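Local coordinates for protein glycerol dehydrogenase (Bacillus coagulans, PDB 6CSJ) that probably oxidises glycerol and related polyols with NAD+, and in this doubly substituted form has acquired D-lactate dehydrogenase activity, at residues 73-77 with 102-107; 327-331 with 343-348; 1-6 with 191-196; 181-187 with 337-341. The protein carries 2 engineered substitutions. One frame throughout, in Å; residues are numbered along the deposited sequence.

Contact 1: 73-77 with 102-107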
loop_
_atom_site.group_PDB
_atom_site.type_symbol
_atom_site.label_atom_id
_atom_site.label_comp_id
_atom_site.label_asym_id
_atom_site.label_seq_id
_atom_site.Cartn_x
_atom_site.Cartn_y
_atom_site.Cartn_z
ATOM N N ILE A 73 14.568 4.134 14.735
ATOM C CA ILE A 73 13.737 3.182 15.487
ATOM C C ILE A 73 14.258 2.975 16.914
ATOM O O ILE A 73 13.467 2.957 17.863
ATOM C CB ILE A 73 13.603 1.817 14.753
ATOM C CG1 ILE A 73 12.766 1.979 13.478
ATOM C CG2 ILE A 73 12.961 0.743 15.647
ATOM C CD1 ILE A 73 12.989 0.888 12.445
ATOM N N GLU A 74 15.577 2.817 17.064
ATOM C CA GLU A 74 16.181 2.654 18.390
ATOM C C GLU A 74 15.988 3.906 19.264
ATOM O O GLU A 74 15.635 3.783 20.440
ATOM C CB GLU A 74 17.679 2.303 18.296
ATOM C CG GLU A 74 18.308 1.836 19.625
ATOM C CD GLU A 74 19.828 2.111 19.725
ATOM O OE1 GLU A 74 20.494 1.848 18.711
ATOM O OE2 GLU A 74 20.335 2.596 20.780
ATOM N N ARG A 75 16.217 5.089 18.689
ATOM C CA ARG A 75 16.022 6.366 19.396
ATOM C C ARG A 75 14.599 6.476 19.963
ATOM O O ARG A 75 14.410 6.799 21.141
ATOM C CB ARG A 75 16.331 7.544 18.458
ATOM C CG ARG A 75 16.297 8.929 19.103
ATOM C CD ARG A 75 16.585 10.033 18.084
ATOM N NE ARG A 75 15.425 10.341 17.225
ATOM C CZ ARG A 75 14.360 11.069 17.589
ATOM N NH1 ARG A 75 14.260 11.587 18.817
ATOM N NH2 ARG A 75 13.368 11.275 16.726
ATOM N N LEU A 76 13.608 6.175 19.122
ATOM C CA LEU A 76 12.193 6.257 19.512
ATOM C C LEU A 76 11.773 5.166 20.501
ATOM O O LEU A 76 10.964 5.434 21.394
ATOM C CB LEU A 76 11.288 6.239 18.274
ATOM C CG LEU A 76 11.446 7.445 17.342
ATOM C CD1 LEU A 76 10.835 7.168 15.987
ATOM C CD2 LEU A 76 10.844 8.703 17.947
ATOM N N CYS A 77 12.310 3.953 20.348
ATOM C CA CYS A 77 12.120 2.889 21.358
ATOM C C CYS A 77 12.588 3.322 22.754
ATOM O O CYS A 77 11.891 3.071 23.744
ATOM C CB CYS A 77 12.875 1.610 20.982
ATOM S SG CYS A 77 12.128 0.653 19.651
ATOM N N ALA A 102 7.521 -1.093 13.891
ATOM C CA ALA A 102 8.829 -1.542 14.392
ATOM C C ALA A 102 9.005 -1.254 15.894
ATOM O O ALA A 102 9.408 -2.145 16.655
ATOM C CB ALA A 102 9.961 -0.896 13.594
ATOM N N VAL A 103 8.672 -0.029 16.315
ATOM C CA VAL A 103 8.743 0.354 17.737
ATOM C C VAL A 103 7.847 -0.536 18.601
ATOM O O VAL A 103 8.256 -0.952 19.683
ATOM C CB VAL A 103 8.418 1.858 17.964
ATOM C CG1 VAL A 103 8.213 2.185 19.436
ATOM C CG2 VAL A 103 9.536 2.731 17.410
ATOM N N GLY A 104 6.642 -0.833 18.129
ATOM C CA GLY A 104 5.736 -1.708 18.873
ATOM C C GLY A 104 6.258 -3.119 18.991
ATOM O O GLY A 104 6.092 -3.764 20.028
ATOM N N TYR A 105 6.889 -3.594 17.920
ATOM C CA TYR A 105 7.535 -4.912 17.897
ATOM C C TYR A 105 8.703 -4.997 18.893
ATOM O O TYR A 105 8.718 -5.885 19.751
ATOM C CB TYR A 105 8.006 -5.245 16.471
ATOM C CG TYR A 105 8.865 -6.484 16.374
ATOM C CD1 TYR A 105 8.394 -7.719 16.843
ATOM C CD2 TYR A 105 10.134 -6.432 15.802
ATOM C CE1 TYR A 105 9.183 -8.855 16.773
ATOM C CE2 TYR A 105 10.933 -7.562 15.732
ATOM C CZ TYR A 105 10.458 -8.767 16.221
ATOM O OH TYR A 105 11.239 -9.892 16.148
ATOM N N TYR A 106 9.650 -4.068 18.787
ATOM C CA TYR A 106 10.836 -4.061 19.673
ATOM C C TYR A 106 10.498 -3.839 21.165
ATOM O O TYR A 106 11.005 -4.571 22.011
ATOM C CB TYR A 106 11.912 -3.061 19.183
ATOM C CG TYR A 106 12.584 -3.479 17.876
ATOM C CD1 TYR A 106 13.310 -4.667 17.783
ATOM C CD2 TYR A 106 12.493 -2.687 16.733
ATOM C CE1 TYR A 106 13.916 -5.056 16.588
ATOM C CE2 TYR A 106 13.094 -3.066 15.532
ATOM C CZ TYR A 106 13.798 -4.256 15.469
ATOM O OH TYR A 106 14.394 -4.633 14.291
ATOM N N ASN A 107 9.621 -2.881 21.477
ATOM C CA ASN A 107 9.177 -2.641 22.867
ATOM C C ASN A 107 8.047 -3.579 23.316
ATOM O O ASN A 107 7.624 -3.498 24.468
ATOM C CB ASN A 107 8.733 -1.179 23.073
ATOM C CG ASN A 107 9.878 -0.190 23.012
ATOM O OD1 ASN A 107 10.985 -0.521 22.596
ATOM N ND2 ASN A 107 9.604 1.054 23.412
#
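Two helices of the Rossmann-like N-terminal domain meet here, their short axes 9.5 Å apart at closest and crossing at -61°. The main bump is Cys77: its SG lies 3.9 Å from Val103 CA and 3.7 Å from Tyr106 CB, so the sulfur fills the hollow between residues one turn apart on the opposing helix. Val103 returns the favour, its CG2 reaching 4.0 Å from Leu76 CB and 4.0 Å from Ile73 O. Ile73 reaches across from Ala102 to Tyr106, with CD1 3.7 Å from Ala102 CB, where the small methyl lets it in, and CG2 3.6 Å from Tyr106 CD2. One polar link closes the end of this apolar seam: Asn107 ND2 donates to Cys77 O (3.1 Å, 167°). Tyr106 OH bonds to Lys70 at the start of helix 70-82. Both helices belong to the six-stranded parallel sheet domain, following strands 59-63 and 87-92, and strand 127-131 adjoins them through Ile130 against Ile73 and Ser128 against Ala102.

Contact 2: 327-331 with 343-348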
loop_
_atom_site.group_PDB
_atom_site.type_symbol
_atom_site.label_atom_id
_atom_site.label_comp_id
_atom_site.label_asym_id
_atom_site.label_seq_id
_atom_site.Cartn_x
_atom_site.Cartn_y
_atom_site.Cartn_z
ATOM N N GLU A 327 14.737 -9.207 -16.049
ATOM C CA GLU A 327 15.648 -10.035 -15.236
ATOM C C GLU A 327 15.448 -9.781 -13.750
ATOM O O GLU A 327 15.305 -10.740 -12.977
ATOM C CB GLU A 327 17.119 -9.843 -15.642
ATOM C CG GLU A 327 17.637 -10.913 -16.615
ATOM C CD GLU A 327 18.406 -10.345 -17.806
ATOM O OE1 GLU A 327 19.257 -9.443 -17.608
ATOM O OE2 GLU A 327 18.151 -10.811 -18.942
ATOM N N LEU A 328 15.383 -8.507 -13.356
ATOM C CA LEU A 328 15.145 -8.163 -11.953
ATOM C C LEU A 328 13.764 -8.634 -11.476
ATOM O O LEU A 328 13.632 -9.081 -10.330
ATOM C CB LEU A 328 15.342 -6.656 -11.702
ATOM C CG LEU A 328 15.305 -6.147 -10.245
ATOM C CD1 LEU A 328 16.226 -6.897 -9.297
ATOM C CD2 LEU A 328 15.653 -4.657 -10.245
ATOM N N SER A 329 12.757 -8.557 -12.350
ATOM C CA SER A 329 11.407 -9.058 -12.028
ATOM C C SER A 329 11.399 -10.559 -11.744
ATOM O O SER A 329 10.580 -11.028 -10.963
ATOM C CB SER A 329 10.416 -8.763 -13.161
ATOM O OG SER A 329 10.368 -7.389 -13.493
ATOM N N CYS A 330 12.305 -11.297 -12.396
ATOM C CA CYS A 330 12.435 -12.755 -12.249
ATOM C C CYS A 330 13.538 -13.232 -11.284
ATOM O O CYS A 330 13.853 -14.425 -11.270
ATOM C CB CYS A 330 12.664 -13.384 -13.628
ATOM S SG CYS A 330 11.311 -13.091 -14.790
ATOM N N ALA A 331 14.099 -12.334 -10.465
ATOM C CA ALA A 331 15.110 -12.711 -9.458
ATOM C C ALA A 331 14.620 -13.816 -8.541
ATOM O O ALA A 331 13.432 -13.910 -8.286
ATOM C CB ALA A 331 15.525 -11.497 -8.621
ATOM N N VAL A 343 7.613 -19.122 -15.820
ATOM C CA VAL A 343 7.942 -17.753 -16.182
ATOM C C VAL A 343 9.436 -17.647 -16.464
ATOM O O VAL A 343 10.240 -18.213 -15.736
ATOM C CB VAL A 343 7.602 -16.789 -15.024
ATOM C CG1 VAL A 343 8.008 -15.354 -15.378
ATOM C CG2 VAL A 343 6.118 -16.890 -14.682
ATOM N N THR A 344 9.794 -16.909 -17.513
ATOM C CA THR A 344 11.197 -16.651 -17.850
ATOM C C THR A 344 11.358 -15.164 -18.143
ATOM O O THR A 344 10.369 -14.490 -18.455
ATOM C CB THR A 344 11.636 -17.413 -19.114
ATOM O OG1 THR A 344 10.926 -16.907 -20.246
ATOM C CG2 THR A 344 11.357 -18.906 -18.991
ATOM N N PRO A 345 12.595 -14.649 -18.071
ATOM C CA PRO A 345 12.827 -13.249 -18.440
ATOM C C PRO A 345 12.335 -12.852 -19.839
ATOM O O PRO A 345 11.789 -11.757 -20.001
ATOM C CB PRO A 345 14.345 -13.104 -18.308
ATOM C CG PRO A 345 14.729 -14.109 -17.273
ATOM C CD PRO A 345 13.754 -15.226 -17.359
ATOM N N ASP A 346 12.509 -13.733 -20.823
ATOM C CA ASP A 346 11.979 -13.509 -22.187
ATOM C C ASP A 346 10.475 -13.303 -22.191
ATOM O O ASP A 346 9.975 -12.434 -22.878
ATOM C CB ASP A 346 12.301 -14.694 -23.120
ATOM C CG ASP A 346 13.721 -14.682 -23.642
ATOM O OD1 ASP A 346 14.506 -13.777 -23.299
ATOM O OD2 ASP A 346 14.063 -15.599 -24.407
ATOM N N LEU A 347 9.770 -14.125 -21.418
ATOM C CA LEU A 347 8.308 -14.085 -21.333
ATOM C C LEU A 347 7.833 -12.790 -20.649
ATOM O O LEU A 347 6.857 -12.167 -21.093
ATOM C CB LEU A 347 7.801 -15.318 -20.588
ATOM C CG LEU A 347 6.407 -15.886 -20.849
ATOM C CD1 LEU A 347 6.108 -16.190 -22.315
ATOM C CD2 LEU A 347 6.281 -17.185 -20.037
ATOM N N VAL A 348 8.550 -12.380 -19.599
ATOM C CA VAL A 348 8.248 -11.138 -18.877
ATOM C C VAL A 348 8.608 -9.896 -19.718
ATOM O O VAL A 348 7.854 -8.919 -19.731
ATOM C CB VAL A 348 8.937 -11.095 -17.494
ATOM C CG1 VAL A 348 8.687 -9.756 -16.788
ATOM C CG2 VAL A 348 8.447 -12.257 -16.638
#
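Cys330 points its sulfur against the start of helix 345-365 and the residues just before it, where SG lies 3.5 Å from Val348 CG2, 4.0 Å from Val343 CG1 and 4.1 Å from Pro345 CD. The same atom is 3.9 Å from Thr344 C and 3.9 Å from Pro345 N, so it rests on the peptide link as well as on the side chains around it. Segment 343-348 covers 71 Å² of Cys330, more than of any other residue here, in a contact that buries 222 Å² in all. The site joins two helix ends in the all-helical C-terminal domain of the iron-containing alcohol dehydrogenase fold: Cys330 is the first residue past helix 319-329 to leave helical angles (phi/psi -98/13), and Thr344 is the N-cap of the next helix, its OG1 accepting from Leu347 N at 3.2 Å and 156°. No hydrogen bond crosses between the segments. On the flanks, Ser329 CB approaches Val348 CG1 at 4.1 Å, and Glu327 CG lies 4.3 Å from Pro345 CB, near the closest backbone approach, Glu327 CA to Pro345 CA at 5.3 Å. Ile256 of helix 252-259 touches both Ser329 and Val348.

Contact 3: 1-6 with 191-196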
loop_
_atom_site.group_PDB
_atom_site.type_symbol
_atom_site.label_atom_id
_atom_site.label_comp_id
_atom_site.label_asym_id
_atom_site.label_seq_id
_atom_site.Cartn_x
_atom_site.Cartn_y
_atom_site.Cartn_z
ATOM N N MET A 1 -0.849 -27.853 3.480
ATOM C CA MET A 1 -2.339 -27.772 3.345
ATOM C C MET A 1 -3.056 -26.699 4.214
ATOM O O MET A 1 -4.264 -26.536 4.110
ATOM C CB MET A 1 -2.956 -29.168 3.594
ATOM C CG MET A 1 -2.999 -30.044 2.331
ATOM S SD MET A 1 -3.502 -31.788 2.459
ATOM C CE MET A 1 -4.961 -31.848 3.478
ATOM N N THR A 2 -2.316 -25.965 5.041
ATOM C CA THR A 2 -2.876 -24.944 5.921
ATOM C C THR A 2 -3.272 -23.671 5.168
ATOM O O THR A 2 -2.535 -23.198 4.299
ATOM C CB THR A 2 -1.860 -24.574 7.032
ATOM O OG1 THR A 2 -1.484 -25.754 7.734
ATOM C CG2 THR A 2 -2.442 -23.574 8.049
ATOM N N LYS A 3 -4.433 -23.116 5.526
ATOM C CA LYS A 3 -4.888 -21.809 5.016
ATOM C C LYS A 3 -4.806 -20.802 6.170
ATOM O O LYS A 3 -5.175 -21.125 7.309
ATOM C CB LYS A 3 -6.319 -21.879 4.487
ATOM C CG LYS A 3 -6.530 -22.854 3.313
ATOM C CD LYS A 3 -7.985 -23.317 3.162
ATOM C CE LYS A 3 -8.206 -24.863 3.077
ATOM N NZ LYS A 3 -7.633 -25.465 4.330
ATOM N N ILE A 4 -4.298 -19.602 5.877
ATOM C CA ILE A 4 -4.180 -18.538 6.870
ATOM C C ILE A 4 -4.719 -17.232 6.289
ATOM O O ILE A 4 -4.445 -16.890 5.131
ATOM C CB ILE A 4 -2.713 -18.324 7.343
ATOM C CG1 ILE A 4 -2.115 -19.636 7.881
ATOM C CG2 ILE A 4 -2.645 -17.235 8.418
ATOM C CD1 ILE A 4 -0.636 -19.553 8.233
ATOM N N ILE A 5 -5.490 -16.515 7.108
ATOM C CA ILE A 5 -5.850 -15.113 6.839
ATOM C C ILE A 5 -5.468 -14.330 8.087
ATOM O O ILE A 5 -5.736 -14.764 9.212
ATOM C CB ILE A 5 -7.344 -14.913 6.448
ATOM C CG1 ILE A 5 -7.622 -13.444 6.085
ATOM C CG2 ILE A 5 -8.310 -15.380 7.536
ATOM C CD1 ILE A 5 -8.966 -13.219 5.416
ATOM N N THR A 6 -4.791 -13.207 7.868
ATOM C CA THR A 6 -4.353 -12.326 8.934
ATOM C C THR A 6 -4.984 -10.951 8.757
ATOM O O THR A 6 -5.363 -10.571 7.650
ATOM C CB THR A 6 -2.827 -12.166 8.955
ATOM O OG1 THR A 6 -2.413 -11.423 7.810
ATOM C CG2 THR A 6 -2.142 -13.512 8.963
ATOM N N ALA A 191 0.880 -14.053 4.505
ATOM C CA ALA A 191 0.284 -14.558 5.746
ATOM C C ALA A 191 0.765 -15.964 6.137
ATOM O O ALA A 191 0.505 -16.402 7.256
ATOM C CB ALA A 191 -1.236 -14.535 5.650
ATOM N N GLY A 192 1.400 -16.688 5.205
ATOM C CA GLY A 192 2.140 -17.916 5.525
ATOM C C GLY A 192 1.468 -19.238 5.185
ATOM O O GLY A 192 1.999 -20.302 5.509
ATOM N N GLY A 193 0.303 -19.189 4.544
ATOM C CA GLY A 193 -0.385 -20.397 4.113
ATOM C C GLY A 193 -0.975 -20.229 2.731
ATOM O O GLY A 193 -0.665 -19.262 2.018
ATOM N N ARG A 194 -1.850 -21.157 2.376
ATOM C CA ARG A 194 -2.648 -21.045 1.158
ATOM C C ARG A 194 -3.819 -20.065 1.354
ATOM O O ARG A 194 -4.090 -19.603 2.474
ATOM C CB ARG A 194 -3.107 -22.444 0.693
ATOM C CG ARG A 194 -1.928 -23.340 0.338
ATOM C CD ARG A 194 -2.343 -24.626 -0.355
ATOM N NE ARG A 194 -3.252 -25.398 0.482
ATOM C CZ ARG A 194 -4.438 -25.908 0.120
ATOM N NH1 ARG A 194 -4.913 -25.811 -1.120
ATOM N NH2 ARG A 194 -5.146 -26.597 1.024
ATOM N N VAL A 195 -4.497 -19.761 0.249
ATOM C CA VAL A 195 -5.467 -18.669 0.195
ATOM C C VAL A 195 -6.847 -19.104 0.695
ATOM O O VAL A 195 -7.426 -20.054 0.191
ATOM C CB VAL A 195 -5.575 -18.084 -1.226
ATOM C CG1 VAL A 195 -6.618 -16.969 -1.287
ATOM C CG2 VAL A 195 -4.218 -17.571 -1.707
ATOM N N THR A 196 -7.361 -18.383 1.694
ATOM C CA THR A 196 -8.733 -18.575 2.186
ATOM C C THR A 196 -9.764 -18.052 1.181
ATOM O O THR A 196 -9.458 -17.189 0.346
ATOM C CB THR A 196 -8.975 -17.834 3.521
ATOM O OG1 THR A 196 -8.693 -16.427 3.362
ATOM C CG2 THR A 196 -8.103 -18.418 4.628
HETATM O O HOH W 1 -6.021 -16.169 3.095
HETATM O O HOH W 2 -2.543 -17.697 3.523
#
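This is a surface contact between two irregular segments, centred on a single beta bridge: the N-terminal tail, ahead of strand 10-14 of the nucleotide-binding-type domain, lies along the loop joining helices 175-185 and 197-221 of the helical domain. The bridge pairs Lys3 with Arg194, CA to CA 4.5 Å. Its evidence is Arg194 N donating to Thr2 O (2.9 Å, 165°) and a weak return bond from Ile4 N to Arg194 O (3.4 Å, 155°). The Arg194 side chain extends the pairing, NH2 giving a hydrogen bond to Met1 O at 3.2 Å, while NH1 bonds to Asn186. At the bridge itself, Lys3 CB lies 3.9 Å from Thr196 CG2. Gly193 meets the tail closely: a CB there would lie only 2.8 Å from Thr2 O, a clash. Gly192, at phi 103°, would press a CB against the preceding carbonyl. Further along, Ile4 CG2 sits 4.1 Å from Ala191 CB, and Thr6 CG2 3.6 Å from the same Ala191 CB. Thr196 is also the N-cap of helix 197-221, its OG1 accepting from Ala199 N. Two waters bind the Ile4 carbonyl: water 1 donates to Ile4 O at 2.7 Å and accepts from Thr196 N at 2.9 Å, and water 2 donates to Ile4 O at 2.6 Å and to Arg194 O at 2.7 Å.

Contact 4: 181-187 with 337-341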
loop_
_atom_site.group_PDB
_atom_site.type_symbol
_atom_site.label_atom_id
_atom_site.label_comp_id
_atom_site.label_asym_id
_atom_site.label_seq_id
_atom_site.Cartn_x
_atom_site.Cartn_y
_atom_site.Cartn_z
ATOM N N ALA A 181 -4.253 -15.479 -9.308
ATOM C CA ALA A 181 -3.105 -16.238 -9.806
ATOM C C ALA A 181 -2.520 -17.178 -8.746
ATOM O O ALA A 181 -2.305 -18.363 -9.010
ATOM C CB ALA A 181 -2.036 -15.282 -10.322
ATOM N N THR A 182 -2.280 -16.634 -7.555
ATOM C CA THR A 182 -1.729 -17.387 -6.434
ATOM C C THR A 182 -2.630 -18.552 -6.015
ATOM O O THR A 182 -2.145 -19.663 -5.787
ATOM C CB THR A 182 -1.462 -16.475 -5.224
ATOM O OG1 THR A 182 -0.525 -15.444 -5.576
ATOM C CG2 THR A 182 -0.910 -17.278 -4.050
ATOM N N LYS A 183 -3.934 -18.310 -5.926
ATOM C CA LYS A 183 -4.871 -19.380 -5.570
ATOM C C LYS A 183 -4.932 -20.465 -6.659
ATOM O O LYS A 183 -4.935 -21.660 -6.335
ATOM C CB LYS A 183 -6.258 -18.821 -5.294
ATOM C CG LYS A 183 -7.205 -19.794 -4.603
ATOM C CD LYS A 183 -8.485 -19.096 -4.197
ATOM C CE LYS A 183 -9.255 -19.880 -3.152
ATOM N NZ LYS A 183 -9.799 -21.136 -3.722
ATOM N N ARG A 184 -4.956 -20.044 -7.932
ATOM C CA ARG A 184 -4.889 -20.964 -9.078
ATOM C C ARG A 184 -3.646 -21.836 -9.011
ATOM O O ARG A 184 -3.725 -23.043 -9.210
ATOM C CB ARG A 184 -4.877 -20.207 -10.417
ATOM C CG ARG A 184 -6.206 -20.126 -11.148
ATOM C CD ARG A 184 -6.098 -19.137 -12.315
ATOM N NE ARG A 184 -7.394 -18.565 -12.708
ATOM C CZ ARG A 184 -7.572 -17.550 -13.564
ATOM N NH1 ARG A 184 -6.547 -16.931 -14.141
ATOM N NH2 ARG A 184 -8.811 -17.138 -13.841
ATOM N N ALA A 185 -2.506 -21.211 -8.714
ATOM C CA ALA A 185 -1.233 -21.912 -8.550
ATOM C C ALA A 185 -1.138 -22.800 -7.310
ATOM O O ALA A 185 -0.206 -23.575 -7.208
ATOM C CB ALA A 185 -0.086 -20.905 -8.546
ATOM N N ASN A 186 -2.081 -22.685 -6.375
ATOM C CA ASN A 186 -2.010 -23.361 -5.070
ATOM C C ASN A 186 -0.754 -22.976 -4.263
ATOM O O ASN A 186 -0.235 -23.777 -3.491
ATOM C CB ASN A 186 -2.109 -24.886 -5.247
ATOM C CG ASN A 186 -2.591 -25.591 -3.999
ATOM O OD1 ASN A 186 -3.571 -25.187 -3.395
ATOM N ND2 ASN A 186 -1.912 -26.654 -3.609
ATOM N N LYS A 187 -0.291 -21.739 -4.443
ATOM C CA LYS A 187 0.912 -21.217 -3.776
ATOM C C LYS A 187 0.509 -20.465 -2.488
ATOM O O LYS A 187 -0.676 -20.291 -2.195
ATOM C CB LYS A 187 1.698 -20.285 -4.710
ATOM C CG LYS A 187 2.358 -20.980 -5.889
ATOM C CD LYS A 187 3.622 -21.695 -5.488
ATOM C CE LYS A 187 4.192 -22.499 -6.661
ATOM N NZ LYS A 187 4.855 -21.628 -7.673
ATOM N N TYR A 337 6.830 -15.884 -9.463
ATOM C CA TYR A 337 6.707 -17.342 -9.498
ATOM C C TYR A 337 5.432 -17.886 -8.861
ATOM O O TYR A 337 5.226 -19.095 -8.865
ATOM C CB TYR A 337 7.976 -18.010 -8.913
ATOM C CG TYR A 337 9.196 -17.609 -9.721
ATOM C CD1 TYR A 337 9.369 -18.076 -11.028
ATOM C CD2 TYR A 337 10.133 -16.697 -9.213
ATOM C CE1 TYR A 337 10.457 -17.670 -11.794
ATOM C CE2 TYR A 337 11.224 -16.303 -9.974
ATOM C CZ TYR A 337 11.376 -16.787 -11.261
ATOM O OH TYR A 337 12.431 -16.388 -12.017
ATOM N N ASN A 338 4.576 -17.006 -8.325
ATOM C CA ASN A 338 3.228 -17.409 -7.891
ATOM C C ASN A 338 2.232 -17.516 -9.044
ATOM O O ASN A 338 1.105 -17.973 -8.829
ATOM C CB ASN A 338 2.677 -16.461 -6.824
ATOM C CG ASN A 338 3.370 -16.614 -5.489
ATOM O OD1 ASN A 338 3.903 -17.681 -5.155
ATOM N ND2 ASN A 338 3.356 -15.543 -4.706
ATOM N N MET A 339 2.627 -17.096 -10.251
ATOM C CA MET A 339 1.828 -17.368 -11.450
ATOM C C MET A 339 1.675 -18.891 -11.626
ATOM O O MET A 339 2.610 -19.636 -11.330
ATOM C CB MET A 339 2.482 -16.754 -12.689
ATOM C CG MET A 339 2.588 -15.225 -12.706
ATOM S SD MET A 339 1.071 -14.306 -12.383
ATOM C CE MET A 339 0.122 -14.635 -13.879
ATOM N N PRO A 340 0.502 -19.366 -12.088
ATOM C CA PRO A 340 0.290 -20.822 -12.218
ATOM C C PRO A 340 0.906 -21.454 -13.489
ATOM O O PRO A 340 0.430 -22.467 -13.968
ATOM C CB PRO A 340 -1.240 -20.936 -12.214
ATOM C CG PRO A 340 -1.701 -19.667 -12.856
ATOM C CD PRO A 340 -0.692 -18.602 -12.510
ATOM N N PHE A 341 1.962 -20.854 -14.025
ATOM C CA PHE A 341 2.698 -21.380 -15.177
ATOM C C PHE A 341 4.173 -20.980 -15.039
ATOM O O PHE A 341 4.514 -20.151 -14.199
ATOM C CB PHE A 341 2.105 -20.869 -16.510
ATOM C CG PHE A 341 1.775 -19.395 -16.527
ATOM C CD1 PHE A 341 2.747 -18.440 -16.834
ATOM C CD2 PHE A 341 0.485 -18.963 -16.256
ATOM C CE1 PHE A 341 2.437 -17.088 -16.861
ATOM C CE2 PHE A 341 0.169 -17.599 -16.283
ATOM C CZ PHE A 341 1.158 -16.665 -16.589
#
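The last turn of helix 175-185 meets a loop that leaves a 3-10 turn at 337-338, with CA atoms as close as 4.1 Å for Ala185 and Pro340, 5.2 Å for Thr182 and Asn338, and 5.3 Å for Ala181 and Met339. Asn186 (phi 59°) ends the helix in a Schellman motif, with Lys187 N bonded to Thr182 O at 3.1 Å and Asn186 N to Lys183 O at 3.0 Å. Small side chains permit the close approach: Ala185 CB lies 3.2 Å from Asn338 O and 3.8 Å from Pro340 CB, and Ala181 CB 3.9 Å from Met339 SD. Pro340 CG also packs 4.0 Å from Arg184 CB. The side chain of the same Lys187 reaches across, NZ making a weak hydrogen bond to Tyr337 O at 2.8 Å. The contact thus ties the 337-341 loop, which connects helices 319-329 and 345-365, to helix 175-185; Gln282 of helix 271-285 touches both Ala181 and Met339.

Overall arrangement
Contact 1 lies in the N-terminal parallel-sheet domain, whereas contacts 2 and 4 belong to the helical C-terminal domain and contact 3 ties the N-terminal tail to that domain. Along the chain, contact 1 is nested inside the loop closed by contact 3; contact 4 crosses both 3 and 2, which themselves follow in series, so it links them. Contacts 3 and 4, centres 14 Å apart, meet through a probable hydrogen bond from Arg194 NH1 to Asn186 OD1 (2.7 Å); contacts 4 and 2, 16 Å apart between centres, through one between Tyr337 OH and Cys330 O (2.5 Å). Contact 1 stands alone, its nearest atoms about 14 Å from contact 3 and 23 Å from the others, consistent with two separately packed domains.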